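PDB 3RH9: succinate-semialdehyde dehydrogenase (NAD(P)(+)) from Marinobacter aquaeolei, which probably oxidises succinate semialdehyde to succinate with NAD(P)+ as electron acceptor, as a member of the aldehyde dehydrogenase family. Local coordinates for residues His144-Gly149 and Glu476-Pro481; Ser125-His130 and Gly470-Val475; Ser354-Lys359 and Pro372-Gly377; Ala273-Leu278 and Gln308-Arg313. All coordinates share one frame; numbering follows the deposited sequence.

Contact 1 of 4, residues His144-Gly149 and Glu476-Pro481; sequences HYRPVG and EAQTVP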
loop_
_atom_site.group_PDB
_atom_site.type_symbol
_atom_site.label_atom_id
_atom_site.label_comp_id
_atom_site.label_asym_id
_atom_site.label_seq_id
_atom_site.Cartn_x
_atom_site.Cartn_y
_atom_site.Cartn_z
ATOM N N HIS A 144 3.753 -16.573 6.247
ATOM C CA HIS A 144 5.021 -16.005 6.693
ATOM C C HIS A 144 5.100 -14.533 6.343
ATOM O O HIS A 144 4.485 -14.066 5.392
ATOM C CB HIS A 144 6.189 -16.712 6.018
ATOM C CG HIS A 144 6.355 -18.138 6.426
ATOM N ND1 HIS A 144 5.705 -19.177 5.789
ATOM C CD2 HIS A 144 7.109 -18.707 7.395
ATOM C CE1 HIS A 144 6.047 -20.321 6.352
ATOM N NE2 HIS A 144 6.904 -20.064 7.325
ATOM N N TYR A 145 5.873 -13.790 7.111
ATOM C CA TYR A 145 6.119 -12.399 6.765
ATOM C C TYR A 145 7.615 -12.214 6.470
ATOM O O TYR A 145 8.414 -12.039 7.381
ATOM C CB TYR A 145 5.595 -11.495 7.883
ATOM C CG TYR A 145 4.129 -11.743 8.145
ATOM C CD1 TYR A 145 3.162 -11.217 7.308
ATOM C CD2 TYR A 145 3.712 -12.537 9.203
ATOM C CE1 TYR A 145 1.814 -11.458 7.519
ATOM C CE2 TYR A 145 2.369 -12.797 9.418
ATOM C CZ TYR A 145 1.423 -12.252 8.572
ATOM O OH TYR A 145 0.085 -12.489 8.783
ATOM N N ARG A 146 7.988 -12.305 5.194
ATOM C CA ARG A 146 9.390 -12.174 4.768
ATOM C C ARG A 146 9.803 -10.707 4.663
ATOM O O ARG A 146 8.972 -9.827 4.405
ATOM C CB ARG A 146 9.622 -12.810 3.379
ATOM C CG ARG A 146 8.951 -14.132 3.113
ATOM C CD ARG A 146 9.566 -15.218 3.926
ATOM N NE ARG A 146 8.981 -16.512 3.621
ATOM C CZ ARG A 146 9.203 -17.613 4.330
ATOM N NH1 ARG A 146 9.993 -17.562 5.392
ATOM N NH2 ARG A 146 8.631 -18.759 3.983
ATOM N N PRO A 147 11.092 -10.437 4.820
ATOM C CA PRO A 147 11.607 -9.089 4.573
ATOM C C PRO A 147 11.295 -8.658 3.149
ATOM O O PRO A 147 11.541 -9.457 2.255
ATOM C CB PRO A 147 13.120 -9.270 4.720
ATOM C CG PRO A 147 13.279 -10.455 5.599
ATOM C CD PRO A 147 12.113 -11.353 5.341
ATOM N N VAL A 148 10.803 -7.441 2.910
ATOM C CA VAL A 148 10.567 -7.035 1.519
ATOM C C VAL A 148 11.868 -7.040 0.743
ATOM O O VAL A 148 11.883 -7.241 -0.460
ATOM C CB VAL A 148 9.857 -5.637 1.332
ATOM C CG1 VAL A 148 8.371 -5.729 1.629
ATOM C CG2 VAL A 148 10.541 -4.509 2.147
ATOM N N GLY A 149 12.969 -6.821 1.438
ATOM C CA GLY A 149 14.244 -6.758 0.770
ATOM C C GLY A 149 14.873 -5.476 1.212
ATOM O O GLY A 149 14.455 -4.911 2.217
ATOM N N GLU A 476 6.774 -8.710 3.302
ATOM C CA GLU A 476 5.894 -9.282 2.276
ATOM C C GLU A 476 5.241 -10.526 2.851
ATOM O O GLU A 476 5.929 -11.427 3.311
ATOM C CB GLU A 476 6.694 -9.683 1.034
ATOM C CG GLU A 476 7.223 -8.544 0.175
ATOM C CD GLU A 476 6.120 -7.868 -0.613
ATOM O OE1 GLU A 476 4.938 -8.067 -0.242
ATOM O OE2 GLU A 476 6.432 -7.129 -1.586
ATOM N N ALA A 477 3.920 -10.583 2.854
ATOM C CA ALA A 477 3.265 -11.762 3.380
ATOM C C ALA A 477 3.396 -12.860 2.342
ATOM O O ALA A 477 3.356 -12.596 1.152
ATOM C CB ALA A 477 1.818 -11.482 3.700
ATOM N N GLN A 478 3.584 -14.090 2.791
ATOM C CA GLN A 478 3.777 -15.196 1.874
ATOM C C GLN A 478 2.949 -16.342 2.399
ATOM O O GLN A 478 3.139 -16.777 3.551
ATOM C CB GLN A 478 5.252 -15.605 1.799
ATOM C CG GLN A 478 5.574 -16.599 0.697
ATOM C CD GLN A 478 7.019 -17.111 0.743
ATOM O OE1 GLN A 478 7.455 -17.654 1.749
ATOM N NE2 GLN A 478 7.752 -16.956 -0.351
ATOM N N THR A 479 2.019 -16.815 1.563
ATOM C CA THR A 479 1.194 -17.955 1.919
ATOM C C THR A 479 1.779 -19.271 1.400
ATOM O O THR A 479 2.054 -19.420 0.210
ATOM C CB THR A 479 -0.264 -17.771 1.471
ATOM O OG1 THR A 479 -0.890 -16.801 2.316
ATOM C CG2 THR A 479 -1.014 -19.072 1.597
ATOM N N VAL A 480 1.966 -20.222 2.307
ATOM C CA VAL A 480 2.540 -21.518 1.964
ATOM C C VAL A 480 1.646 -22.673 2.407
ATOM O O VAL A 480 1.714 -23.117 3.549
ATOM C CB VAL A 480 3.924 -21.698 2.625
ATOM C CG1 VAL A 480 4.475 -23.101 2.365
ATOM C CG2 VAL A 480 4.880 -20.627 2.150
ATOM N N PRO A 481 0.789 -23.158 1.502
ATOM C CA PRO A 481 -0.028 -24.333 1.791
ATOM C C PRO A 481 0.832 -25.569 1.637
ATOM O O PRO A 481 1.662 -25.616 0.723
ATOM C CB PRO A 481 -1.071 -24.329 0.676
ATOM C CG PRO A 481 -0.739 -23.223 -0.221
ATOM C CD PRO A 481 0.584 -22.666 0.135
#

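Contact 2 of 4, residues Ser125-His130 and Gly470-Val475; sequences SALDSH and GLFEFV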
loop_
_atom_site.group_PDB
_atom_site.type_symbol
_atom_site.label_atom_id
_atom_site.label_comp_id
_atom_site.label_asym_id
_atom_site.label_seq_id
_atom_site.Cartn_x
_atom_site.Cartn_y
_atom_site.Cartn_z
ATOM N N SER A 125 7.468 -9.759 17.993
ATOM C CA SER A 125 6.906 -11.108 17.878
ATOM C C SER A 125 5.685 -11.135 16.982
ATOM O O SER A 125 5.262 -12.199 16.516
ATOM C CB SER A 125 6.576 -11.702 19.247
ATOM O OG SER A 125 7.686 -12.443 19.730
ATOM N N ALA A 126 5.137 -9.949 16.733
ATOM C CA ALA A 126 3.985 -9.791 15.861
ATOM C C ALA A 126 4.225 -10.333 14.443
ATOM O O ALA A 126 3.276 -10.696 13.759
ATOM C CB ALA A 126 3.586 -8.336 15.815
ATOM N N LEU A 127 5.486 -10.393 14.010
ATOM C CA LEU A 127 5.826 -10.818 12.648
ATOM C C LEU A 127 6.103 -12.317 12.540
ATOM O O LEU A 127 6.584 -12.801 11.507
ATOM C CB LEU A 127 7.029 -10.031 12.113
ATOM C CG LEU A 127 6.786 -8.529 11.974
ATOM C CD1 LEU A 127 8.080 -7.762 11.718
ATOM C CD2 LEU A 127 5.759 -8.268 10.889
ATOM N N ASP A 128 5.801 -13.047 13.609
ATOM C CA ASP A 128 5.973 -14.502 13.605
ATOM C C ASP A 128 5.055 -15.132 12.577
ATOM O O ASP A 128 3.889 -14.756 12.475
ATOM C CB ASP A 128 5.660 -15.084 14.993
ATOM C CG ASP A 128 6.781 -14.854 15.992
ATOM O OD1 ASP A 128 7.871 -14.386 15.579
ATOM O OD2 ASP A 128 6.569 -15.146 17.192
ATOM N N SER A 129 5.556 -16.096 11.819
ATOM C CA SER A 129 4.666 -16.825 10.921
ATOM C C SER A 129 3.554 -17.517 11.732
ATOM O O SER A 129 3.705 -17.794 12.923
ATOM C CB SER A 129 5.442 -17.836 10.083
ATOM O OG SER A 129 5.923 -18.891 10.892
ATOM N N HIS A 130 2.431 -17.783 11.092
ATOM C CA HIS A 130 1.337 -18.438 11.786
ATOM C C HIS A 130 0.545 -19.379 10.873
ATOM O O HIS A 130 0.374 -19.136 9.672
ATOM C CB HIS A 130 0.413 -17.405 12.423
ATOM C CG HIS A 130 -0.410 -16.629 11.439
ATOM N ND1 HIS A 130 -1.760 -16.853 11.256
ATOM C CD2 HIS A 130 -0.083 -15.613 10.599
ATOM C CE1 HIS A 130 -2.226 -16.019 10.341
ATOM N NE2 HIS A 130 -1.228 -15.258 9.922
ATOM N N GLY A 470 2.302 -0.591 11.552
ATOM C CA GLY A 470 3.635 -0.096 11.260
ATOM C C GLY A 470 4.687 -1.199 11.234
ATOM O O GLY A 470 5.626 -1.172 10.433
ATOM N N LEU A 471 4.545 -2.169 12.130
ATOM C CA LEU A 471 5.450 -3.311 12.159
ATOM C C LEU A 471 5.358 -4.130 10.880
ATOM O O LEU A 471 6.303 -4.811 10.529
ATOM C CB LEU A 471 5.141 -4.218 13.350
ATOM C CG LEU A 471 5.799 -3.940 14.699
ATOM C CD1 LEU A 471 5.012 -4.636 15.786
ATOM C CD2 LEU A 471 7.245 -4.428 14.690
ATOM N N PHE A 472 4.225 -4.051 10.190
ATOM C CA PHE A 472 4.010 -4.830 8.966
ATOM C C PHE A 472 4.333 -4.092 7.664
ATOM O O PHE A 472 4.068 -4.606 6.582
ATOM C CB PHE A 472 2.578 -5.383 8.901
ATOM C CG PHE A 472 2.366 -6.585 9.762
ATOM C CD1 PHE A 472 2.092 -6.447 11.106
ATOM C CD2 PHE A 472 2.456 -7.859 9.232
ATOM C CE1 PHE A 472 1.913 -7.551 11.901
ATOM C CE2 PHE A 472 2.273 -8.970 10.025
ATOM C CZ PHE A 472 2.008 -8.812 11.359
ATOM N N GLU A 473 4.901 -2.902 7.763
ATOM C CA GLU A 473 5.199 -2.130 6.571
ATOM C C GLU A 473 6.291 -2.774 5.726
ATOM O O GLU A 473 6.145 -2.911 4.509
ATOM C CB GLU A 473 5.617 -0.710 6.953
ATOM C CG GLU A 473 4.465 0.177 7.408
ATOM C CD GLU A 473 3.881 0.991 6.265
ATOM O OE1 GLU A 473 3.465 0.387 5.234
ATOM O OE2 GLU A 473 3.851 2.242 6.405
ATOM N N PHE A 474 7.384 -3.167 6.369
ATOM C CA PHE A 474 8.531 -3.681 5.634
ATOM C C PHE A 474 8.572 -5.188 5.423
ATOM O O PHE A 474 9.644 -5.751 5.237
ATOM C CB PHE A 474 9.820 -3.211 6.292
ATOM C CG PHE A 474 9.955 -1.733 6.300
ATOM C CD1 PHE A 474 9.565 -0.997 7.406
ATOM C CD2 PHE A 474 10.415 -1.064 5.175
ATOM C CE1 PHE A 474 9.676 0.368 7.411
ATOM C CE2 PHE A 474 10.517 0.304 5.171
ATOM C CZ PHE A 474 10.149 1.021 6.292
ATOM N N VAL A 475 7.418 -5.841 5.438
ATOM C CA VAL A 475 7.387 -7.267 5.157
ATOM C C VAL A 475 6.456 -7.613 3.993
ATOM O O VAL A 475 5.498 -6.887 3.712
ATOM C CB VAL A 475 6.994 -8.061 6.396
ATOM C CG1 VAL A 475 8.127 -8.037 7.389
ATOM C CG2 VAL A 475 5.726 -7.480 7.019
#

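Contact 3 of 4, residues Ser354-Lys359 and Pro372-Gly377; sequences SLVAGK and PTVVQG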
loop_
_atom_site.group_PDB
_atom_site.type_symbol
_atom_site.label_atom_id
_atom_site.label_comp_id
_atom_site.label_asym_id
_atom_site.label_seq_id
_atom_site.Cartn_x
_atom_site.Cartn_y
_atom_site.Cartn_z
ATOM N N SER A 354 -7.836 39.866 11.012
ATOM C CA SER A 354 -7.359 40.767 12.053
ATOM C C SER A 354 -6.125 40.228 12.758
ATOM O O SER A 354 -6.003 39.034 13.010
ATOM C CB SER A 354 -8.453 41.032 13.084
ATOM O OG SER A 354 -9.372 41.978 12.584
ATOM N N LEU A 355 -5.223 41.130 13.095
ATOM C CA LEU A 355 -3.992 40.762 13.743
ATOM C C LEU A 355 -4.169 40.780 15.254
ATOM O O LEU A 355 -3.952 41.799 15.896
ATOM C CB LEU A 355 -2.911 41.749 13.342
ATOM C CG LEU A 355 -1.527 41.126 13.270
ATOM C CD1 LEU A 355 -0.456 42.189 13.497
ATOM C CD2 LEU A 355 -1.435 40.024 14.299
ATOM N N VAL A 356 -4.549 39.640 15.821
ATOM C CA VAL A 356 -4.745 39.511 17.263
ATOM C C VAL A 356 -3.416 39.526 18.032
ATOM O O VAL A 356 -3.322 40.089 19.115
ATOM C CB VAL A 356 -5.552 38.225 17.595
ATOM C CG1 VAL A 356 -5.714 38.042 19.100
ATOM C CG2 VAL A 356 -6.918 38.282 16.926
ATOM N N ALA A 357 -2.379 38.929 17.463
ATOM C CA ALA A 357 -1.102 38.871 18.148
ATOM C C ALA A 357 0.036 38.652 17.168
ATOM O O ALA A 357 -0.113 37.927 16.193
ATOM C CB ALA A 357 -1.124 37.774 19.185
ATOM N N GLY A 358 1.180 39.265 17.445
ATOM C CA GLY A 358 2.318 39.185 16.563
ATOM C C GLY A 358 2.521 40.496 15.834
ATOM O O GLY A 358 1.890 41.494 16.163
ATOM N N LYS A 359 3.398 40.481 14.833
ATOM C CA LYS A 359 3.800 41.683 14.109
ATOM C C LYS A 359 3.249 41.730 12.671
ATOM O O LYS A 359 3.020 40.688 12.040
ATOM C CB LYS A 359 5.333 41.771 14.036
ATOM C CG LYS A 359 6.095 41.823 15.359
ATOM C CD LYS A 359 7.592 41.923 15.057
ATOM C CE LYS A 359 8.480 41.386 16.177
ATOM N NZ LYS A 359 8.943 42.428 17.147
ATOM N N PRO A 372 5.557 34.285 17.079
ATOM C CA PRO A 372 4.265 33.621 17.146
ATOM C C PRO A 372 3.165 34.626 16.860
ATOM O O PRO A 372 3.139 35.663 17.498
ATOM C CB PRO A 372 4.205 33.151 18.597
ATOM C CG PRO A 372 5.623 33.065 19.020
ATOM C CD PRO A 372 6.288 34.198 18.350
ATOM N N THR A 373 2.283 34.310 15.916
ATOM C CA THR A 373 1.285 35.245 15.419
ATOM C C THR A 373 -0.101 34.633 15.396
ATOM O O THR A 373 -0.257 33.426 15.204
ATOM C CB THR A 373 1.608 35.670 13.988
ATOM O OG1 THR A 373 2.932 36.209 13.937
ATOM C CG2 THR A 373 0.638 36.715 13.526
ATOM N N VAL A 374 -1.114 35.476 15.571
ATOM C CA VAL A 374 -2.495 35.012 15.609
ATOM C C VAL A 374 -3.424 35.919 14.803
ATOM O O VAL A 374 -3.612 37.089 15.144
ATOM C CB VAL A 374 -3.022 34.983 17.051
ATOM C CG1 VAL A 374 -4.509 34.807 17.040
ATOM C CG2 VAL A 374 -2.350 33.883 17.861
ATOM N N VAL A 375 -4.022 35.394 13.745
ATOM C CA VAL A 375 -4.956 36.212 12.992
ATOM C C VAL A 375 -6.373 35.682 13.093
ATOM O O VAL A 375 -6.593 34.473 13.127
ATOM C CB VAL A 375 -4.559 36.371 11.501
ATOM C CG1 VAL A 375 -3.235 37.073 11.389
ATOM C CG2 VAL A 375 -4.534 35.019 10.791
ATOM N N GLN A 376 -7.331 36.601 13.130
ATOM C CA GLN A 376 -8.728 36.220 13.174
ATOM C C GLN A 376 -9.454 36.721 11.931
ATOM O O GLN A 376 -9.045 37.694 11.307
ATOM C CB GLN A 376 -9.387 36.745 14.445
ATOM C CG GLN A 376 -10.619 35.944 14.823
ATOM C CD GLN A 376 -11.054 36.129 16.272
ATOM O OE1 GLN A 376 -10.363 36.771 17.080
ATOM N NE2 GLN A 376 -12.212 35.557 16.610
ATOM N N GLY A 377 -10.516 36.029 11.557
ATOM C CA GLY A 377 -11.310 36.418 10.408
ATOM C C GLY A 377 -10.918 35.724 9.119
ATOM O O GLY A 377 -11.037 36.304 8.038
#

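Contact 4 of 4, residues Ala273-Leu278 and Gln308-Arg313; sequences AAADNL and QKLAER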
loop_
_atom_site.group_PDB
_atom_site.type_symbol
_atom_site.label_atom_id
_atom_site.label_comp_id
_atom_site.label_asym_id
_atom_site.label_seq_id
_atom_site.Cartn_x
_atom_site.Cartn_y
_atom_site.Cartn_z
ATOM N N ALA A 273 -8.334 24.314 28.242
ATOM C CA ALA A 273 -7.650 23.095 27.815
ATOM C C ALA A 273 -7.307 23.132 26.324
ATOM O O ALA A 273 -6.193 22.797 25.926
ATOM C CB ALA A 273 -8.488 21.863 28.158
ATOM N N ALA A 274 -8.264 23.545 25.503
ATOM C CA ALA A 274 -8.020 23.700 24.078
ATOM C C ALA A 274 -6.905 24.735 23.793
ATOM O O ALA A 274 -6.020 24.508 22.975
ATOM C CB ALA A 274 -9.313 24.070 23.366
ATOM N N ALA A 275 -6.949 25.866 24.486
ATOM C CA ALA A 275 -5.929 26.895 24.342
ATOM C C ALA A 275 -4.566 26.329 24.696
ATOM O O ALA A 275 -3.594 26.523 23.966
ATOM C CB ALA A 275 -6.260 28.095 25.231
ATOM N N ASP A 276 -4.506 25.639 25.832
ATOM C CA ASP A 276 -3.292 24.964 26.263
ATOM C C ASP A 276 -2.820 24.002 25.192
ATOM O O ASP A 276 -1.647 23.997 24.812
ATOM C CB ASP A 276 -3.542 24.181 27.552
ATOM C CG ASP A 276 -3.354 25.021 28.792
ATOM O OD1 ASP A 276 -3.394 26.266 28.672
ATOM O OD2 ASP A 276 -3.171 24.431 29.883
ATOM N N ASN A 277 -3.742 23.177 24.714
ATOM C CA ASN A 277 -3.402 22.190 23.708
ATOM C C ASN A 277 -2.949 22.812 22.395
ATOM O O ASN A 277 -1.994 22.348 21.764
ATOM C CB ASN A 277 -4.575 21.255 23.481
ATOM C CG ASN A 277 -4.557 20.081 24.426
ATOM O OD1 ASN A 277 -3.799 19.127 24.232
ATOM N ND2 ASN A 277 -5.392 20.138 25.460
ATOM N N LEU A 278 -3.635 23.873 21.993
ATOM C CA LEU A 278 -3.345 24.512 20.723
ATOM C C LEU A 278 -1.914 25.022 20.715
ATOM O O LEU A 278 -1.160 24.741 19.777
ATOM C CB LEU A 278 -4.314 25.653 20.455
ATOM C CG LEU A 278 -4.776 25.816 19.009
ATOM C CD1 LEU A 278 -5.330 27.215 18.782
ATOM C CD2 LEU A 278 -3.662 25.496 18.018
ATOM N N GLN A 308 -8.465 35.734 22.799
ATOM C CA GLN A 308 -7.890 36.370 23.972
ATOM C C GLN A 308 -6.959 35.397 24.664
ATOM O O GLN A 308 -5.787 35.701 24.906
ATOM C CB GLN A 308 -9.001 36.768 24.949
ATOM C CG GLN A 308 -8.751 38.071 25.682
ATOM C CD GLN A 308 -8.959 39.261 24.762
ATOM O OE1 GLN A 308 -9.880 39.267 23.936
ATOM N NE2 GLN A 308 -8.099 40.275 24.892
ATOM N N LYS A 309 -7.500 34.222 24.979
ATOM C CA LYS A 309 -6.730 33.176 25.636
ATOM C C LYS A 309 -5.471 32.827 24.846
ATOM O O LYS A 309 -4.403 32.600 25.431
ATOM C CB LYS A 309 -7.589 31.933 25.862
ATOM C CG LYS A 309 -8.541 32.034 27.036
ATOM C CD LYS A 309 -9.648 30.991 26.949
ATOM C CE LYS A 309 -10.503 30.978 28.217
ATOM N NZ LYS A 309 -10.515 32.301 28.922
ATOM N N LEU A 310 -5.589 32.801 23.520
ATOM C CA LEU A 310 -4.439 32.451 22.687
ATOM C C LEU A 310 -3.393 33.569 22.601
ATOM O O LEU A 310 -2.191 33.301 22.620
ATOM C CB LEU A 310 -4.883 32.020 21.290
ATOM C CG LEU A 310 -5.543 30.648 21.211
ATOM C CD1 LEU A 310 -5.871 30.322 19.771
ATOM C CD2 LEU A 310 -4.640 29.582 21.814
ATOM N N ALA A 311 -3.862 34.816 22.503
ATOM C CA ALA A 311 -2.973 35.972 22.450
ATOM C C ALA A 311 -2.271 36.136 23.787
ATOM O O ALA A 311 -1.101 36.508 23.843
ATOM C CB ALA A 311 -3.753 37.221 22.105
ATOM N N GLU A 312 -2.998 35.844 24.861
ATOM C CA GLU A 312 -2.446 35.856 26.211
ATOM C C GLU A 312 -1.223 34.946 26.378
ATOM O O GLU A 312 -0.252 35.313 27.031
ATOM C CB GLU A 312 -3.521 35.432 27.203
ATOM C CG GLU A 312 -3.071 35.486 28.636
ATOM C CD GLU A 312 -4.159 35.048 29.585
ATOM O OE1 GLU A 312 -4.346 33.814 29.755
ATOM O OE2 GLU A 312 -4.830 35.942 30.161
ATOM N N ARG A 313 -1.285 33.750 25.798
ATOM C CA ARG A 313 -0.201 32.778 25.912
ATOM C C ARG A 313 0.905 33.050 24.919
ATOM O O ARG A 313 2.085 32.868 25.224
ATOM C CB ARG A 313 -0.732 31.366 25.698
ATOM C CG ARG A 313 -1.757 30.984 26.713
ATOM C CD ARG A 313 -2.559 29.789 26.292
ATOM N NE ARG A 313 -3.883 29.832 26.900
ATOM C CZ ARG A 313 -4.161 29.390 28.118
ATOM N NH1 ARG A 313 -3.204 28.861 28.867
ATOM N NH2 ARG A 313 -5.399 29.471 28.584
#

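Contact 1 of 4, residues His144-Gly149 and Glu476-Pro481
E476 meets R146 as an antiparallel hydrogen-bonded pair: E476 N donates to R146 O at 2.7 Å, and R146 N answers to E476 O at 2.9 Å. Farther out, E476 CG packs on V148 CG1 (3.4 Å), the two side chains crossing at about a right angle; its carboxylate goes instead to R464 of the second subunit in a salt bridge. A477, the non-hydrogen-bonded partner of Y145, lays CB against Y145 CE1 at 3.8 Å. Q478 pairs with H144, H144 N donating to Q478 O and Q478 N to H144 O. Its chi1 of -170°, CG anti to the backbone N, and an extended chain beyond CG direct OE1 along the sheet face shared with R146. R146 NE (2.7 Å) and R146 NH2 (2.8 Å) both donate to Q478 OE1, which lies in the guanidinium plane, while the amide plane of Q478 is turned 82° from it. H144 CB covers one face of the same guanidinium. V480 CG2 closes the contact beside H144 ND1 (4.0 Å). In this three-stranded antiparallel sheet, the oligomerisation element of aldehyde dehydrogenases, strand 140-147 lies between 130-131 and 475-482, whose outer edge meets the second subunit.

Contact 2 of 4, residues Ser125-His130 and Gly470-Val475
The side chains of L127 and F472 run antiparallel past one another, with methyl CD2 of L127 set over the face of the aromatic ring. L127 CD2 lies 3.6 Å from the centroid of the F472 ring and only 10° off its normal, a CH-pi contact over the ring centre. With CG anti to the carbonyl carbon (chi1 -63°), L127 sends both methyls across to the other segment. Both lie near L471 O, L127 CD2 at 3.5 Å and L127 CD1 at 3.6 Å, and L127 CD2 also touches V475 CG2 at 3.9 Å, so the leucine tip sits among three residues of 470-475. A126 meets the ring obliquely through its carbonyl O, 3.3 Å from F472 CZ, and A126 CB rests on L471 CD1 (4.0 Å). The contact joins two connections of the fold: the 3-10 turn 125-127, which leads from helix 103-123 toward strand 130-131, and the turn from helix 467-471 into strand 475-482. Both outgoing strands belong to the three-stranded oligomerisation sheet. Shortening F472 to an alanine is likely to leave L127 CD2 without the ring face it rests on and open a gap beside A126. The F472 ring also forms a T-shaped stack with Y145 of strand 140-147, while L471 packs against C120 and H123 of helix 103-123. V475 reaches both Y145 and A174 of helix 162-174.

Contact 3 of 4, residues Ser354-Lys359 and Pro372-Gly377
V356 and A357 both face V374, the signature of a classic beta bulge in this antiparallel pair, a beta hairpin with a long connection. The backbone evidence lies on V374 O, which takes A357 N at 3.2 Å, in the carbonyl plane and on a lone pair, and also a weak bond from V356 N. V374 N donates to A357 O (2.7 Å). Before the bulge the register is regular: S354 and Q376 form a hydrogen-bonded pair, with Q376 N to S354 O at 2.8 Å, and L355 faces V375 as a non-hydrogen-bonded pair. The extra residue turns V356 CB toward V374 CG1 (3.6 Å), the valines crossing obliquely, while V356 CG2 lies 3.8 Å from Q376 OE1. A357 CB sits alongside V374 CB at 4.0 Å. L355 CD2 meets T373 CG2 across the strands at about a right angle. G358 leaves the strand at phi 107° and psi -169°, angles at which a CB would run into the carbonyl of A357.

Beyond this shell, strand 354-357 is an outermost strand of the seven-stranded mixed sheet, and strand 373-376 lies beside strand 393-399, parallel to it. Helix 303-316 packs through A311 on V356 and A357, while helix 335-350 presents L349 to L355 and L345 to T373 and V375. With its OG1 anti to the carbonyl carbon (chi1 -56°), T373 hydrogen-bonds through that hydroxyl to P371 O.

Contact 4 of 4, residues Ala273-Leu278 and Gln308-Arg313
A275 packs against K309, L310 and R313 where two helices of the alpha/beta catalytic domain meet, 271-283 and 303-316. Their local axes approach to 9.6 Å and are inclined by 43°. The first helix forms the middle of a beta-alpha-beta crossover from strand 262-265 to its parallel neighbour 295-299, and the second follows that strand.

The close-packed part is apolar. A275 CB points at the other helix and touches K309 CB at 4.1 Å; L310 CD2 lies equally near the same methyl. L310 also meets L278, CD1 to CD1, with the two side chains crossing at about a right angle. Buried A275, L278 and L310 are further covered in the fold, F306 touching A275 and L278 while I279 touches L310.

The other side is polar and leads to solvent, where D276 is exposed. R313, extended from CG to NE, reaches over to the other helix, its NE 3.4 Å from A275 CB, so that the guanidinium partly roofs the alanine. Its NH2 also forms a salt bridge to E272, which in turn holds K309 NZ. A leucine in place of R313 would probably leave D276 without its cationic partner, and E272 with one fewer. D276 comes over one guanidinium face, its carboxylate plane turned 81° from it, and forms its salt bridge through OD1, 2.6 Å from R313 NH1.

In the fold
From the N terminus, residues 125-130 and then 144-149 come first, and both pair with segments near the C terminus. Contact 2 closes its loop at 470-475 and contact 1 at 476-481, so the two cross along the chain; they touch in space, with V148 N 3.1 Å from F474 O, and tie the oligomerisation sheet to the helices beside it. Within the long loops of both lie contact 4, closed at 308-313, and then contact 3, closed at 372-377, in series. These two join helices and an edge of the seven-stranded sheet, and meet at A311. Contacts 1 and 3 stand about 53 Å apart between centres, on opposite sides of the chain's centre.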